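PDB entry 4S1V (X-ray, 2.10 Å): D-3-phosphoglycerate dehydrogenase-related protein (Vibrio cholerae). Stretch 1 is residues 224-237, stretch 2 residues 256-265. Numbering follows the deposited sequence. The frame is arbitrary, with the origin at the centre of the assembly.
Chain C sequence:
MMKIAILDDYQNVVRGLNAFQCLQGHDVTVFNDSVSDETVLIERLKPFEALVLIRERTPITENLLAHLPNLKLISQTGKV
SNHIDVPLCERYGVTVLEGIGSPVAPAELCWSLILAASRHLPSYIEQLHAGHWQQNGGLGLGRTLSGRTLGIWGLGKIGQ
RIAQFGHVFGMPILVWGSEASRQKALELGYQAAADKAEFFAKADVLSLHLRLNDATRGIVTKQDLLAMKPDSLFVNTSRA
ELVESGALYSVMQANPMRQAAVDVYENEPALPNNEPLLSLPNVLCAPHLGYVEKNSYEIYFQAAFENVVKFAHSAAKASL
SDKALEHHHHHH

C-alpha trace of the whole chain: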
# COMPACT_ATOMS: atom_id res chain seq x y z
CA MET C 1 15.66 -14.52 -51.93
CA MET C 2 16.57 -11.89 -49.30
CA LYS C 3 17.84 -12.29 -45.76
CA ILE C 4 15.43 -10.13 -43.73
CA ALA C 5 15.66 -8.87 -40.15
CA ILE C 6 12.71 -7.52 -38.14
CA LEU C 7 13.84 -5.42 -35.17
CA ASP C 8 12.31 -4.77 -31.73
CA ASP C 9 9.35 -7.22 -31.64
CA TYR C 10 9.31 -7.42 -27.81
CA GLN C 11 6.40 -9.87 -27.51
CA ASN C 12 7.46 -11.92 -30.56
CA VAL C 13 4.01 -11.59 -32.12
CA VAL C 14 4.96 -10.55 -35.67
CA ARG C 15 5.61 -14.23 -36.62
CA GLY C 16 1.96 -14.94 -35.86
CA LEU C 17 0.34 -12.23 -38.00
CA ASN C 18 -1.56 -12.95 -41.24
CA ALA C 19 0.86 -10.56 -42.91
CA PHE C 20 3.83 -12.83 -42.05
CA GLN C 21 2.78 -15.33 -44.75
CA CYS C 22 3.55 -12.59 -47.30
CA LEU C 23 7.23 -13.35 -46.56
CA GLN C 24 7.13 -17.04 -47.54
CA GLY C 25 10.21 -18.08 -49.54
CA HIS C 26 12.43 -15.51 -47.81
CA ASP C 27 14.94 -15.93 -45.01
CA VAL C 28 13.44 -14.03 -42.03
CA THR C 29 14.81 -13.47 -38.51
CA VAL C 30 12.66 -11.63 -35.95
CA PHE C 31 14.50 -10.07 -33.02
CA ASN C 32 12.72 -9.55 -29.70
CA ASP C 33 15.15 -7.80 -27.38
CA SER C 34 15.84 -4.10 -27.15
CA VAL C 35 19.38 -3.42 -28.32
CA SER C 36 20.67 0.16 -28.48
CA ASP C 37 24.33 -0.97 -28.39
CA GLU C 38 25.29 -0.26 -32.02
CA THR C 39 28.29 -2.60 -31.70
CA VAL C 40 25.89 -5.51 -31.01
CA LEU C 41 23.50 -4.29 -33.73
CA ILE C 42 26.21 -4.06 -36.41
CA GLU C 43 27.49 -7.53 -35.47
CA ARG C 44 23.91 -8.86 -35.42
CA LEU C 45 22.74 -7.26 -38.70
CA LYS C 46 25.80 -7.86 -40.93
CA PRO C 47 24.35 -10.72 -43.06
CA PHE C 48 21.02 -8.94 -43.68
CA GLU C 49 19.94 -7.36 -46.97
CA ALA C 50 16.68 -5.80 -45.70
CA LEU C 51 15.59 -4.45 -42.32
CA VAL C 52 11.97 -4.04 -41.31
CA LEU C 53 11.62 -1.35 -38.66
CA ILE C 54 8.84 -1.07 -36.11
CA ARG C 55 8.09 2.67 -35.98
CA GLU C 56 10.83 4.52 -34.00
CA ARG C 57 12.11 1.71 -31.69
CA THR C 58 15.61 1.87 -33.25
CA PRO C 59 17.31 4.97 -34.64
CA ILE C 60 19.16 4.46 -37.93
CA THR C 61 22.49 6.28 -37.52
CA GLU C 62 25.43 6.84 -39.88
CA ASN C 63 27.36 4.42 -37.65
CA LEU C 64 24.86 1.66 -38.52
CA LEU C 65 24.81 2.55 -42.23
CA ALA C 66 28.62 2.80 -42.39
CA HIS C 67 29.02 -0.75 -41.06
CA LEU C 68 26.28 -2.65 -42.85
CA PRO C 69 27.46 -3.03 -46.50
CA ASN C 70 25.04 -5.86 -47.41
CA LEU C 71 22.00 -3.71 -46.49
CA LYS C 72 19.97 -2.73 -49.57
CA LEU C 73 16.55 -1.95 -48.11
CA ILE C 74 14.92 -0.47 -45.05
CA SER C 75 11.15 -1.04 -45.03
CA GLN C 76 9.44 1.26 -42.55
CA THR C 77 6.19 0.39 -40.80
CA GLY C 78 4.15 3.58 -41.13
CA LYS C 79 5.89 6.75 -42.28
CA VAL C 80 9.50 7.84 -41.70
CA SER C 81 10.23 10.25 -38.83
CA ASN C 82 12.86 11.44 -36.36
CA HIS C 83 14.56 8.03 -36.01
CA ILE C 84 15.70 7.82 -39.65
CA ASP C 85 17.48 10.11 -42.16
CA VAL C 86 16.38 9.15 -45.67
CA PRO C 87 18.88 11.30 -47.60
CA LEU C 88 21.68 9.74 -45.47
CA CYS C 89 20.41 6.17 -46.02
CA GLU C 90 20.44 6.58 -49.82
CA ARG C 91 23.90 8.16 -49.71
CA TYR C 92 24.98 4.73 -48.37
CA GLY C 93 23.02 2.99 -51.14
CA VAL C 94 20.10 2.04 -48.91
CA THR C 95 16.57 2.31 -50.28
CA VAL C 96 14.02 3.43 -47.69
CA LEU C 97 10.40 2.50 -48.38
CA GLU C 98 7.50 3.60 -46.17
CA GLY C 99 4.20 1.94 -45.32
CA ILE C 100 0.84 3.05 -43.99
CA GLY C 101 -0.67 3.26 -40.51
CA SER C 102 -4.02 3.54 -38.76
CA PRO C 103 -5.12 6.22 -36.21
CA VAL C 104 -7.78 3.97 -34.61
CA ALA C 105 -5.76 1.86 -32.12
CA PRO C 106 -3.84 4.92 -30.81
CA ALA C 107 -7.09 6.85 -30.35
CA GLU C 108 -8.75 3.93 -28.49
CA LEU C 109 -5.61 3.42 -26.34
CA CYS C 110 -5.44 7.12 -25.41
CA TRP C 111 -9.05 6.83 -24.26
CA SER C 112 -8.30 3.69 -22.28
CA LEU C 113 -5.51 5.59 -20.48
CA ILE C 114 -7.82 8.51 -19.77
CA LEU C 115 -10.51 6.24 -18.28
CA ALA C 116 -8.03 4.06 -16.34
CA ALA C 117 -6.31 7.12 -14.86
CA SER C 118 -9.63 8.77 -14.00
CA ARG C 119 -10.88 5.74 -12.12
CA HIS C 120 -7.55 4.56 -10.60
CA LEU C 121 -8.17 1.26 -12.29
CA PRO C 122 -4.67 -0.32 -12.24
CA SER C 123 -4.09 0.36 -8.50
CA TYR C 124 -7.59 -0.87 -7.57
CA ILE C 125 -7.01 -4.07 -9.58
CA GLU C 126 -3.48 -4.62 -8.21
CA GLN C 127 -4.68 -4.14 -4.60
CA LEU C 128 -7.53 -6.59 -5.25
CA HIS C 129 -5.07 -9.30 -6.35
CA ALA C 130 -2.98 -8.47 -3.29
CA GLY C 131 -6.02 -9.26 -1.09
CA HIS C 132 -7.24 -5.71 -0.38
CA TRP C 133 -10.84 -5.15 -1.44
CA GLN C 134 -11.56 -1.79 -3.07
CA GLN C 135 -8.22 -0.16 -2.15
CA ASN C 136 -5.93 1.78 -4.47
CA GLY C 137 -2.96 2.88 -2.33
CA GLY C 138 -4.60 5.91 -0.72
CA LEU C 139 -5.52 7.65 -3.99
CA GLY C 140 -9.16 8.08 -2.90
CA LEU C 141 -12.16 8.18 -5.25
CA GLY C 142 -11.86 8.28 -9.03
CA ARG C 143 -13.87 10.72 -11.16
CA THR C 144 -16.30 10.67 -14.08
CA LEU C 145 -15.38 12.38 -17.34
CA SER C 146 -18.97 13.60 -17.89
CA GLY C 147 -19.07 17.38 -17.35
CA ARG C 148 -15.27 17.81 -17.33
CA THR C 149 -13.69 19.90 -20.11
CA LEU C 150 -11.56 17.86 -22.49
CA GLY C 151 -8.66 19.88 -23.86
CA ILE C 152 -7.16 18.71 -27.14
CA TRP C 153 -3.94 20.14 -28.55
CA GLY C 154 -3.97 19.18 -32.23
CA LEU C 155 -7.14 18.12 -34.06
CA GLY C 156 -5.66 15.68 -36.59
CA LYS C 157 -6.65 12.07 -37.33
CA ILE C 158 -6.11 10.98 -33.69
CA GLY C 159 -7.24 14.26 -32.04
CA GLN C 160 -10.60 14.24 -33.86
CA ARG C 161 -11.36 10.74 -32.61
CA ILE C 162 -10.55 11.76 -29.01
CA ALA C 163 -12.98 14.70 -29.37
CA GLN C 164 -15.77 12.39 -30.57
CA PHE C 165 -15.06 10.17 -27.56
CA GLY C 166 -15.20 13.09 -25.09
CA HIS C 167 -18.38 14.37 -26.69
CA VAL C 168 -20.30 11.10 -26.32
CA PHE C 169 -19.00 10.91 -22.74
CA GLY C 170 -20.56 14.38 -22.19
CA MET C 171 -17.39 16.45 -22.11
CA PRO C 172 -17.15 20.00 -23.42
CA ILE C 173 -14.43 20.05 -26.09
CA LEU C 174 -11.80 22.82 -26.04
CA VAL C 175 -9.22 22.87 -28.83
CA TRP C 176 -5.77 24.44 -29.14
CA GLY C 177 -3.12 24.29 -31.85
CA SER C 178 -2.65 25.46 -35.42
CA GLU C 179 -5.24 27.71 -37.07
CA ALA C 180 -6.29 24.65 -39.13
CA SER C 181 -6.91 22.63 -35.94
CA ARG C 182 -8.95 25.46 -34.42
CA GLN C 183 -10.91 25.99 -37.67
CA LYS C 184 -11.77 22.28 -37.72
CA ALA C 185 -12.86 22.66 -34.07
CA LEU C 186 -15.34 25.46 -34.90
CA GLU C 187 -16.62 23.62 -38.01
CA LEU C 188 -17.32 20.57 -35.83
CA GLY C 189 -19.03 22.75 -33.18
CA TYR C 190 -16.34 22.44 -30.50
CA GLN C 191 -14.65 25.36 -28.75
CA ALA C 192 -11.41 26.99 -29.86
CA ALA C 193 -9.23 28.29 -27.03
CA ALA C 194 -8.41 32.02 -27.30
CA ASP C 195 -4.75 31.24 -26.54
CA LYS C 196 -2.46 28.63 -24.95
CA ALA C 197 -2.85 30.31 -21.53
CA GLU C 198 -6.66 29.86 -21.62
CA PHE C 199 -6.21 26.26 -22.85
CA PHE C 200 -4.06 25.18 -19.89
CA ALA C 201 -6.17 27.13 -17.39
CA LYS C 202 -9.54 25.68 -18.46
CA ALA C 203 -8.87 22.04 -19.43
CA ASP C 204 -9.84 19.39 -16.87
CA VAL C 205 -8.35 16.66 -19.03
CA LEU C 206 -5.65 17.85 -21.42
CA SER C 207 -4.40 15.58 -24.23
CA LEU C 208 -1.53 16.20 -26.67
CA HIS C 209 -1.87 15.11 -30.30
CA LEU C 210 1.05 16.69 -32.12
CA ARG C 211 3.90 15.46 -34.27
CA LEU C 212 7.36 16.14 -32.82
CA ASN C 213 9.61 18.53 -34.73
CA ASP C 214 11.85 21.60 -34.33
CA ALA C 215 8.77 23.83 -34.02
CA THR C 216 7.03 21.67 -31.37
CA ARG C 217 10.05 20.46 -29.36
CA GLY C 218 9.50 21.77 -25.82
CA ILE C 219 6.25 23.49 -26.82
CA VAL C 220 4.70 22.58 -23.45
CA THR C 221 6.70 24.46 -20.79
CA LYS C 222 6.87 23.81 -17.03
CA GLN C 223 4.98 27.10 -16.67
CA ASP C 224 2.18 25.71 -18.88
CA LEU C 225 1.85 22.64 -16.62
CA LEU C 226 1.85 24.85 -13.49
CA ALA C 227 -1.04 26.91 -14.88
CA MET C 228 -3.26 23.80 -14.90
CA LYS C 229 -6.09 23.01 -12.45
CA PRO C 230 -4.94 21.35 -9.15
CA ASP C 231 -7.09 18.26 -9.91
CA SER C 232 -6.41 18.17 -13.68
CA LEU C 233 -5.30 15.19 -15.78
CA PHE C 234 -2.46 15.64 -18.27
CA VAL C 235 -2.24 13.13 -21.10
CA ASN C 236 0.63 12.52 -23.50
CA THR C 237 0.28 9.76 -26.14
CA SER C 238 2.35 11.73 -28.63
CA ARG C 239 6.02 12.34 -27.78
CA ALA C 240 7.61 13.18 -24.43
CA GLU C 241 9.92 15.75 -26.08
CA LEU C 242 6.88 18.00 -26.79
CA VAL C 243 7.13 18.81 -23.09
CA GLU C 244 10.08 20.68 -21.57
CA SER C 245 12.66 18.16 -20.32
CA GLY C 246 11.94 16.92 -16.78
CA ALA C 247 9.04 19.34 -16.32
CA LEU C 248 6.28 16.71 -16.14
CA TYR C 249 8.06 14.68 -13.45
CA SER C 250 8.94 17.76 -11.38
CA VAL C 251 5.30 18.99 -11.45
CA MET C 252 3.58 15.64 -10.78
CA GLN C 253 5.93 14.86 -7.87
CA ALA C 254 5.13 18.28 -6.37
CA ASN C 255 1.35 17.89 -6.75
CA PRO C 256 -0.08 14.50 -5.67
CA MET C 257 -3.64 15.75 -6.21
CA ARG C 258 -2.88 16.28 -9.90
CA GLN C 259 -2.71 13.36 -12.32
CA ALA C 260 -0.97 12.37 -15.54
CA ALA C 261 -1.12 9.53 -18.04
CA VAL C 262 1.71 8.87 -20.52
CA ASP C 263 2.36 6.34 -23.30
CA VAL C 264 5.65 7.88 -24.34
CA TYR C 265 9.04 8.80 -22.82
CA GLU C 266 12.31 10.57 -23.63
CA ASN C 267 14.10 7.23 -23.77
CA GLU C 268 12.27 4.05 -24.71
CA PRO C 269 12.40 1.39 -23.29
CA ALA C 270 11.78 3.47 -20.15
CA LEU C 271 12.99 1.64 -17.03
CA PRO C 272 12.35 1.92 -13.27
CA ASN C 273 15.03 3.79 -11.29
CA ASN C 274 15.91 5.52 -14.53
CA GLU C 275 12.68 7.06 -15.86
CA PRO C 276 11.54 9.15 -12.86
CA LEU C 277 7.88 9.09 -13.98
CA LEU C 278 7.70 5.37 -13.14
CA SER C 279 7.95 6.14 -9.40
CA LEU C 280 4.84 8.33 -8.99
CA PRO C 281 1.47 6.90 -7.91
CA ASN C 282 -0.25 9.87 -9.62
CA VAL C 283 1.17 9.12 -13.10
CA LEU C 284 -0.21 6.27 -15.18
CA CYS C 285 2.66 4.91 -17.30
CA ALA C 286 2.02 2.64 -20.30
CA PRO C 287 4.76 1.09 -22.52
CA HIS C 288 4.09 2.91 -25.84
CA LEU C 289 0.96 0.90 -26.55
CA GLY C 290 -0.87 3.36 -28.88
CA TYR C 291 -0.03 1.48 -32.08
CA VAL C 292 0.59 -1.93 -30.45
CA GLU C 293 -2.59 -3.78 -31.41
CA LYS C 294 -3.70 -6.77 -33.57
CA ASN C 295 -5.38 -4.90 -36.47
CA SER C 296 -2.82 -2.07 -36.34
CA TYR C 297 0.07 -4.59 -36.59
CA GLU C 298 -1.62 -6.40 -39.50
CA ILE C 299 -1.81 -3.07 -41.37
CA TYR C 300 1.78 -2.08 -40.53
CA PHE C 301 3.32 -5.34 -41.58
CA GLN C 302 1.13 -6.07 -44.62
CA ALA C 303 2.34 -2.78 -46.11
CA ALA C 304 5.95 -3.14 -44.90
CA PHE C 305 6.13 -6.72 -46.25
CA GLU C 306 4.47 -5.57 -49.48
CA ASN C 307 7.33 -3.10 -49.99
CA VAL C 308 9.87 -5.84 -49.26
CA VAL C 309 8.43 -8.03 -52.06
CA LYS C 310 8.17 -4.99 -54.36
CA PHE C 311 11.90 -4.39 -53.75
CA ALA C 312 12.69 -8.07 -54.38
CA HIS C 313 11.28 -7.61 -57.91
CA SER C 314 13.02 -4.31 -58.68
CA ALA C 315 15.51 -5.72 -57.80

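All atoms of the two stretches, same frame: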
# COMPACT_ATOMS: atom_id res chain seq x y z
N ASP C 224 3.46 26.18 -18.35
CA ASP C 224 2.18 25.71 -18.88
C ASP C 224 1.55 24.65 -17.96
O ASP C 224 0.37 24.73 -17.65
CB ASP C 224 2.34 25.13 -20.29
CG ASP C 224 2.78 26.17 -21.32
OD1 ASP C 224 2.48 27.37 -21.15
OD2 ASP C 224 3.43 25.76 -22.30
N LEU C 225 2.34 23.66 -17.55
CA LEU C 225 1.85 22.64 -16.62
C LEU C 225 1.39 23.25 -15.30
O LEU C 225 0.35 22.86 -14.76
CB LEU C 225 2.91 21.57 -16.35
CG LEU C 225 3.44 20.77 -17.55
CD1 LEU C 225 4.50 19.79 -17.08
CD2 LEU C 225 2.32 20.03 -18.29
N LEU C 226 2.15 24.23 -14.79
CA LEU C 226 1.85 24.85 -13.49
C LEU C 226 0.58 25.70 -13.51
O LEU C 226 -0.03 25.93 -12.46
CB LEU C 226 3.04 25.68 -12.99
CG LEU C 226 4.27 24.88 -12.55
CD1 LEU C 226 5.51 25.76 -12.54
CD2 LEU C 226 4.04 24.23 -11.19
N ALA C 227 0.17 26.13 -14.70
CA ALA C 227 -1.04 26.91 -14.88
C ALA C 227 -2.30 26.04 -14.95
O ALA C 227 -3.40 26.55 -15.13
CB ALA C 227 -0.94 27.79 -16.13
N MET C 228 -2.13 24.72 -14.79
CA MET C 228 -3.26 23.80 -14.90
C MET C 228 -4.03 23.71 -13.58
O MET C 228 -3.50 24.06 -12.52
CB MET C 228 -2.80 22.40 -15.35
CG MET C 228 -2.42 22.32 -16.83
SD MET C 228 -1.78 20.74 -17.40
CE MET C 228 -3.27 19.75 -17.38
N LYS C 229 -5.28 23.25 -13.64
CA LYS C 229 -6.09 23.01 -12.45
C LYS C 229 -5.42 22.02 -11.48
O LYS C 229 -4.75 21.08 -11.92
CB LYS C 229 -7.49 22.52 -12.83
CG LYS C 229 -8.37 23.57 -13.46
CD LYS C 229 -9.70 22.96 -13.86
CE LYS C 229 -10.62 23.98 -14.51
NZ LYS C 229 -11.86 23.33 -15.04
N PRO C 230 -5.59 22.22 -10.16
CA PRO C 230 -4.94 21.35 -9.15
C PRO C 230 -5.44 19.90 -9.11
O PRO C 230 -4.81 19.05 -8.47
CB PRO C 230 -5.24 22.06 -7.82
CG PRO C 230 -6.45 22.90 -8.10
CD PRO C 230 -6.34 23.33 -9.53
N ASP C 231 -6.56 19.62 -9.78
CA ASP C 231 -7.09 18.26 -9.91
C ASP C 231 -7.19 17.84 -11.39
O ASP C 231 -8.00 16.98 -11.74
CB ASP C 231 -8.47 18.14 -9.23
CG ASP C 231 -9.52 19.05 -9.86
OD1 ASP C 231 -9.17 19.91 -10.70
OD2 ASP C 231 -10.72 18.91 -9.51
N SER C 232 -6.37 18.44 -12.24
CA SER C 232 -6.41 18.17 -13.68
C SER C 232 -5.71 16.85 -14.04
O SER C 232 -4.94 16.30 -13.24
CB SER C 232 -5.82 19.33 -14.48
OG SER C 232 -4.46 19.55 -14.14
N LEU C 233 -6.00 16.36 -15.24
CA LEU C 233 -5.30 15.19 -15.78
C LEU C 233 -4.59 15.51 -17.09
O LEU C 233 -5.23 15.87 -18.08
CB LEU C 233 -6.26 14.00 -15.96
CG LEU C 233 -5.72 12.83 -16.80
CD1 LEU C 233 -4.60 12.07 -16.10
CD2 LEU C 233 -6.87 11.90 -17.18
N PHE C 234 -3.27 15.37 -17.09
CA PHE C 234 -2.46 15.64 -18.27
C PHE C 234 -2.15 14.35 -19.01
O PHE C 234 -1.70 13.38 -18.41
CB PHE C 234 -1.17 16.36 -17.87
CG PHE C 234 -0.27 16.65 -19.03
CD1 PHE C 234 -0.47 17.79 -19.80
CD2 PHE C 234 0.79 15.80 -19.34
CE1 PHE C 234 0.38 18.08 -20.86
CE2 PHE C 234 1.62 16.07 -20.41
CZ PHE C 234 1.42 17.22 -21.17
N VAL C 235 -2.39 14.35 -20.31
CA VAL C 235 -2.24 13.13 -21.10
C VAL C 235 -1.28 13.34 -22.26
O VAL C 235 -1.46 14.26 -23.07
CB VAL C 235 -3.60 12.62 -21.64
CG1 VAL C 235 -3.44 11.24 -22.26
CG2 VAL C 235 -4.64 12.57 -20.53
N ASN C 236 -0.26 12.49 -22.35
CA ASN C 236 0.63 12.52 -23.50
C ASN C 236 0.78 11.15 -24.15
O ASN C 236 1.49 10.29 -23.63
CB ASN C 236 2.00 13.09 -23.11
CG ASN C 236 2.84 13.52 -24.31
OD1 ASN C 236 2.43 13.41 -25.47
ND2 ASN C 236 4.03 14.03 -24.02
N THR C 237 0.10 10.96 -25.29
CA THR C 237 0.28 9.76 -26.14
C THR C 237 0.95 10.14 -27.45
O THR C 237 0.84 9.43 -28.46
CB THR C 237 -1.06 9.06 -26.45
OG1 THR C 237 -1.96 10.00 -27.05
CG2 THR C 237 -1.69 8.50 -25.17
N PRO C 256 0.55 15.83 -5.69
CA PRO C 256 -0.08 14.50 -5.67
C PRO C 256 -1.59 14.51 -5.94
O PRO C 256 -2.16 13.46 -6.22
CB PRO C 256 0.23 13.97 -4.26
CG PRO C 256 0.53 15.18 -3.45
CD PRO C 256 1.17 16.16 -4.39
N MET C 257 -2.23 15.67 -5.87
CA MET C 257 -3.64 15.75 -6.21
C MET C 257 -3.88 15.87 -7.71
O MET C 257 -4.98 15.60 -8.19
CB MET C 257 -4.34 16.87 -5.44
CG MET C 257 -5.29 16.37 -4.35
SD MET C 257 -4.54 15.41 -3.01
CE MET C 257 -4.80 13.72 -3.55
N ARG C 258 -2.84 16.28 -8.45
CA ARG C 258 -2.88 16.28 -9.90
C ARG C 258 -2.56 14.89 -10.44
O ARG C 258 -1.94 14.08 -9.75
CB ARG C 258 -1.86 17.27 -10.45
CG ARG C 258 -2.29 18.72 -10.33
CD ARG C 258 -1.25 19.63 -10.94
NE ARG C 258 -1.03 19.33 -12.36
CZ ARG C 258 -0.56 20.21 -13.23
NH1 ARG C 258 -0.27 21.45 -12.83
NH2 ARG C 258 -0.38 19.86 -14.50
N GLN C 259 -2.95 14.64 -11.68
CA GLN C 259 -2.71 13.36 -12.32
C GLN C 259 -2.11 13.50 -13.72
O GLN C 259 -2.22 14.55 -14.36
CB GLN C 259 -4.00 12.56 -12.37
CG GLN C 259 -4.35 11.86 -11.07
CD GLN C 259 -5.62 11.04 -11.18
OE1 GLN C 259 -6.55 11.23 -10.39
NE2 GLN C 259 -5.67 10.13 -12.15
N ALA C 260 -1.48 12.43 -14.18
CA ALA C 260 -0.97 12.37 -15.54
C ALA C 260 -1.10 10.95 -16.07
O ALA C 260 -1.20 10.01 -15.30
CB ALA C 260 0.47 12.86 -15.61
N ALA C 261 -1.16 10.82 -17.39
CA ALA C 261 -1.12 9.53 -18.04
C ALA C 261 -0.23 9.68 -19.28
O ALA C 261 -0.43 10.59 -20.08
CB ALA C 261 -2.53 9.11 -18.44
N VAL C 262 0.78 8.82 -19.40
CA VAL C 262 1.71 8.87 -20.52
C VAL C 262 1.91 7.51 -21.19
O VAL C 262 1.90 6.47 -20.53
CB VAL C 262 3.07 9.50 -20.14
CG1 VAL C 262 2.91 10.99 -19.84
CG2 VAL C 262 3.72 8.78 -18.96
N ASP C 263 2.10 7.53 -22.51
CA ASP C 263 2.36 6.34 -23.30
C ASP C 263 3.79 6.37 -23.81
O ASP C 263 4.31 5.39 -24.34
CB ASP C 263 1.38 6.29 -24.49
CG ASP C 263 1.26 4.91 -25.12
OD1 ASP C 263 1.23 3.91 -24.36
OD2 ASP C 263 1.17 4.80 -26.36
N VAL C 264 4.42 7.53 -23.64
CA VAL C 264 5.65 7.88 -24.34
C VAL C 264 6.65 8.55 -23.40
O VAL C 264 6.26 9.17 -22.41
CB VAL C 264 5.34 8.79 -25.56
CG1 VAL C 264 4.61 8.01 -26.64
CG2 VAL C 264 4.53 10.01 -25.14
N TYR C 265 7.94 8.41 -23.72
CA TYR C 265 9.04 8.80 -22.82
C TYR C 265 10.24 9.28 -23.62
O TYR C 265 10.38 8.97 -24.81
CB TYR C 265 9.44 7.61 -21.92
CG TYR C 265 8.25 6.89 -21.31
CD1 TYR C 265 7.61 5.87 -22.00
CD2 TYR C 265 7.75 7.26 -20.05
CE1 TYR C 265 6.52 5.22 -21.47
CE2 TYR C 265 6.66 6.61 -19.51
CZ TYR C 265 6.05 5.59 -20.23
OH TYR C 265 4.97 4.94 -19.71
O HOH W 1 -2.35 17.43 -14.36

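Paired strands often owe much of their contact to a side chain beside the ladder; in this dehydrogenase-related protein Arg 258, just before its strand, has the largest area covered by the other stretch. Strand 233-236 runs beside strand 259-262 with only 12° between their directions. The ladder alternates as parallel pairing requires: Gln 259 N donates to Ser 232 O (3.0 Å), Phe 234 N to Gln 259 O (3.0 Å), Ala 261 N to Phe 234 O (2.8 Å), Asn 236 N to Ala 261 O (3.0 Å) and Asp 263 N to Asn 236 O (3.0 Å).

Side chains alternate between the two faces of the sheet, and the adjacent Ala 260 and Ala 261 pair with Phe 234 and Val 235. On one face, the Leu 233 side chain leans across the strand, so that its CD1 lies 3.8 Å from Gln 259 CB and rests 4.3 Å from the Ala 261 CB methyl. On the other face, Phe 234 sits beside Ala 260, CB to CB 4.5 Å. Further along this face, Asn 236 CB packs 4.0 Å from Val 262 CG1, and beyond the strand's end Val 264 CG2 comes within 3.4 Å of Asn 236 O.

The boldest bump is Arg 258. Its side chain reaches into a hollow formed by the helix end and the turn from Lys 229 to Ser 232. At the tip, Arg 258 NH1 makes a very short hydrogen bond to Leu 225 O (2.5 Å), while Arg 258 NH2 adds a weak one to the same oxygen (3.1 Å). Met 228 SD lies 3.3 Å from Arg 258 NH2, and Pro 230 O is 3.1 Å from Arg 258 CG. A water bridges the two stretches, accepting from Arg 258 NE (3.1 Å) and donating to Ser 232 OG (3.0 Å) and Gln 259 O (2.9 Å).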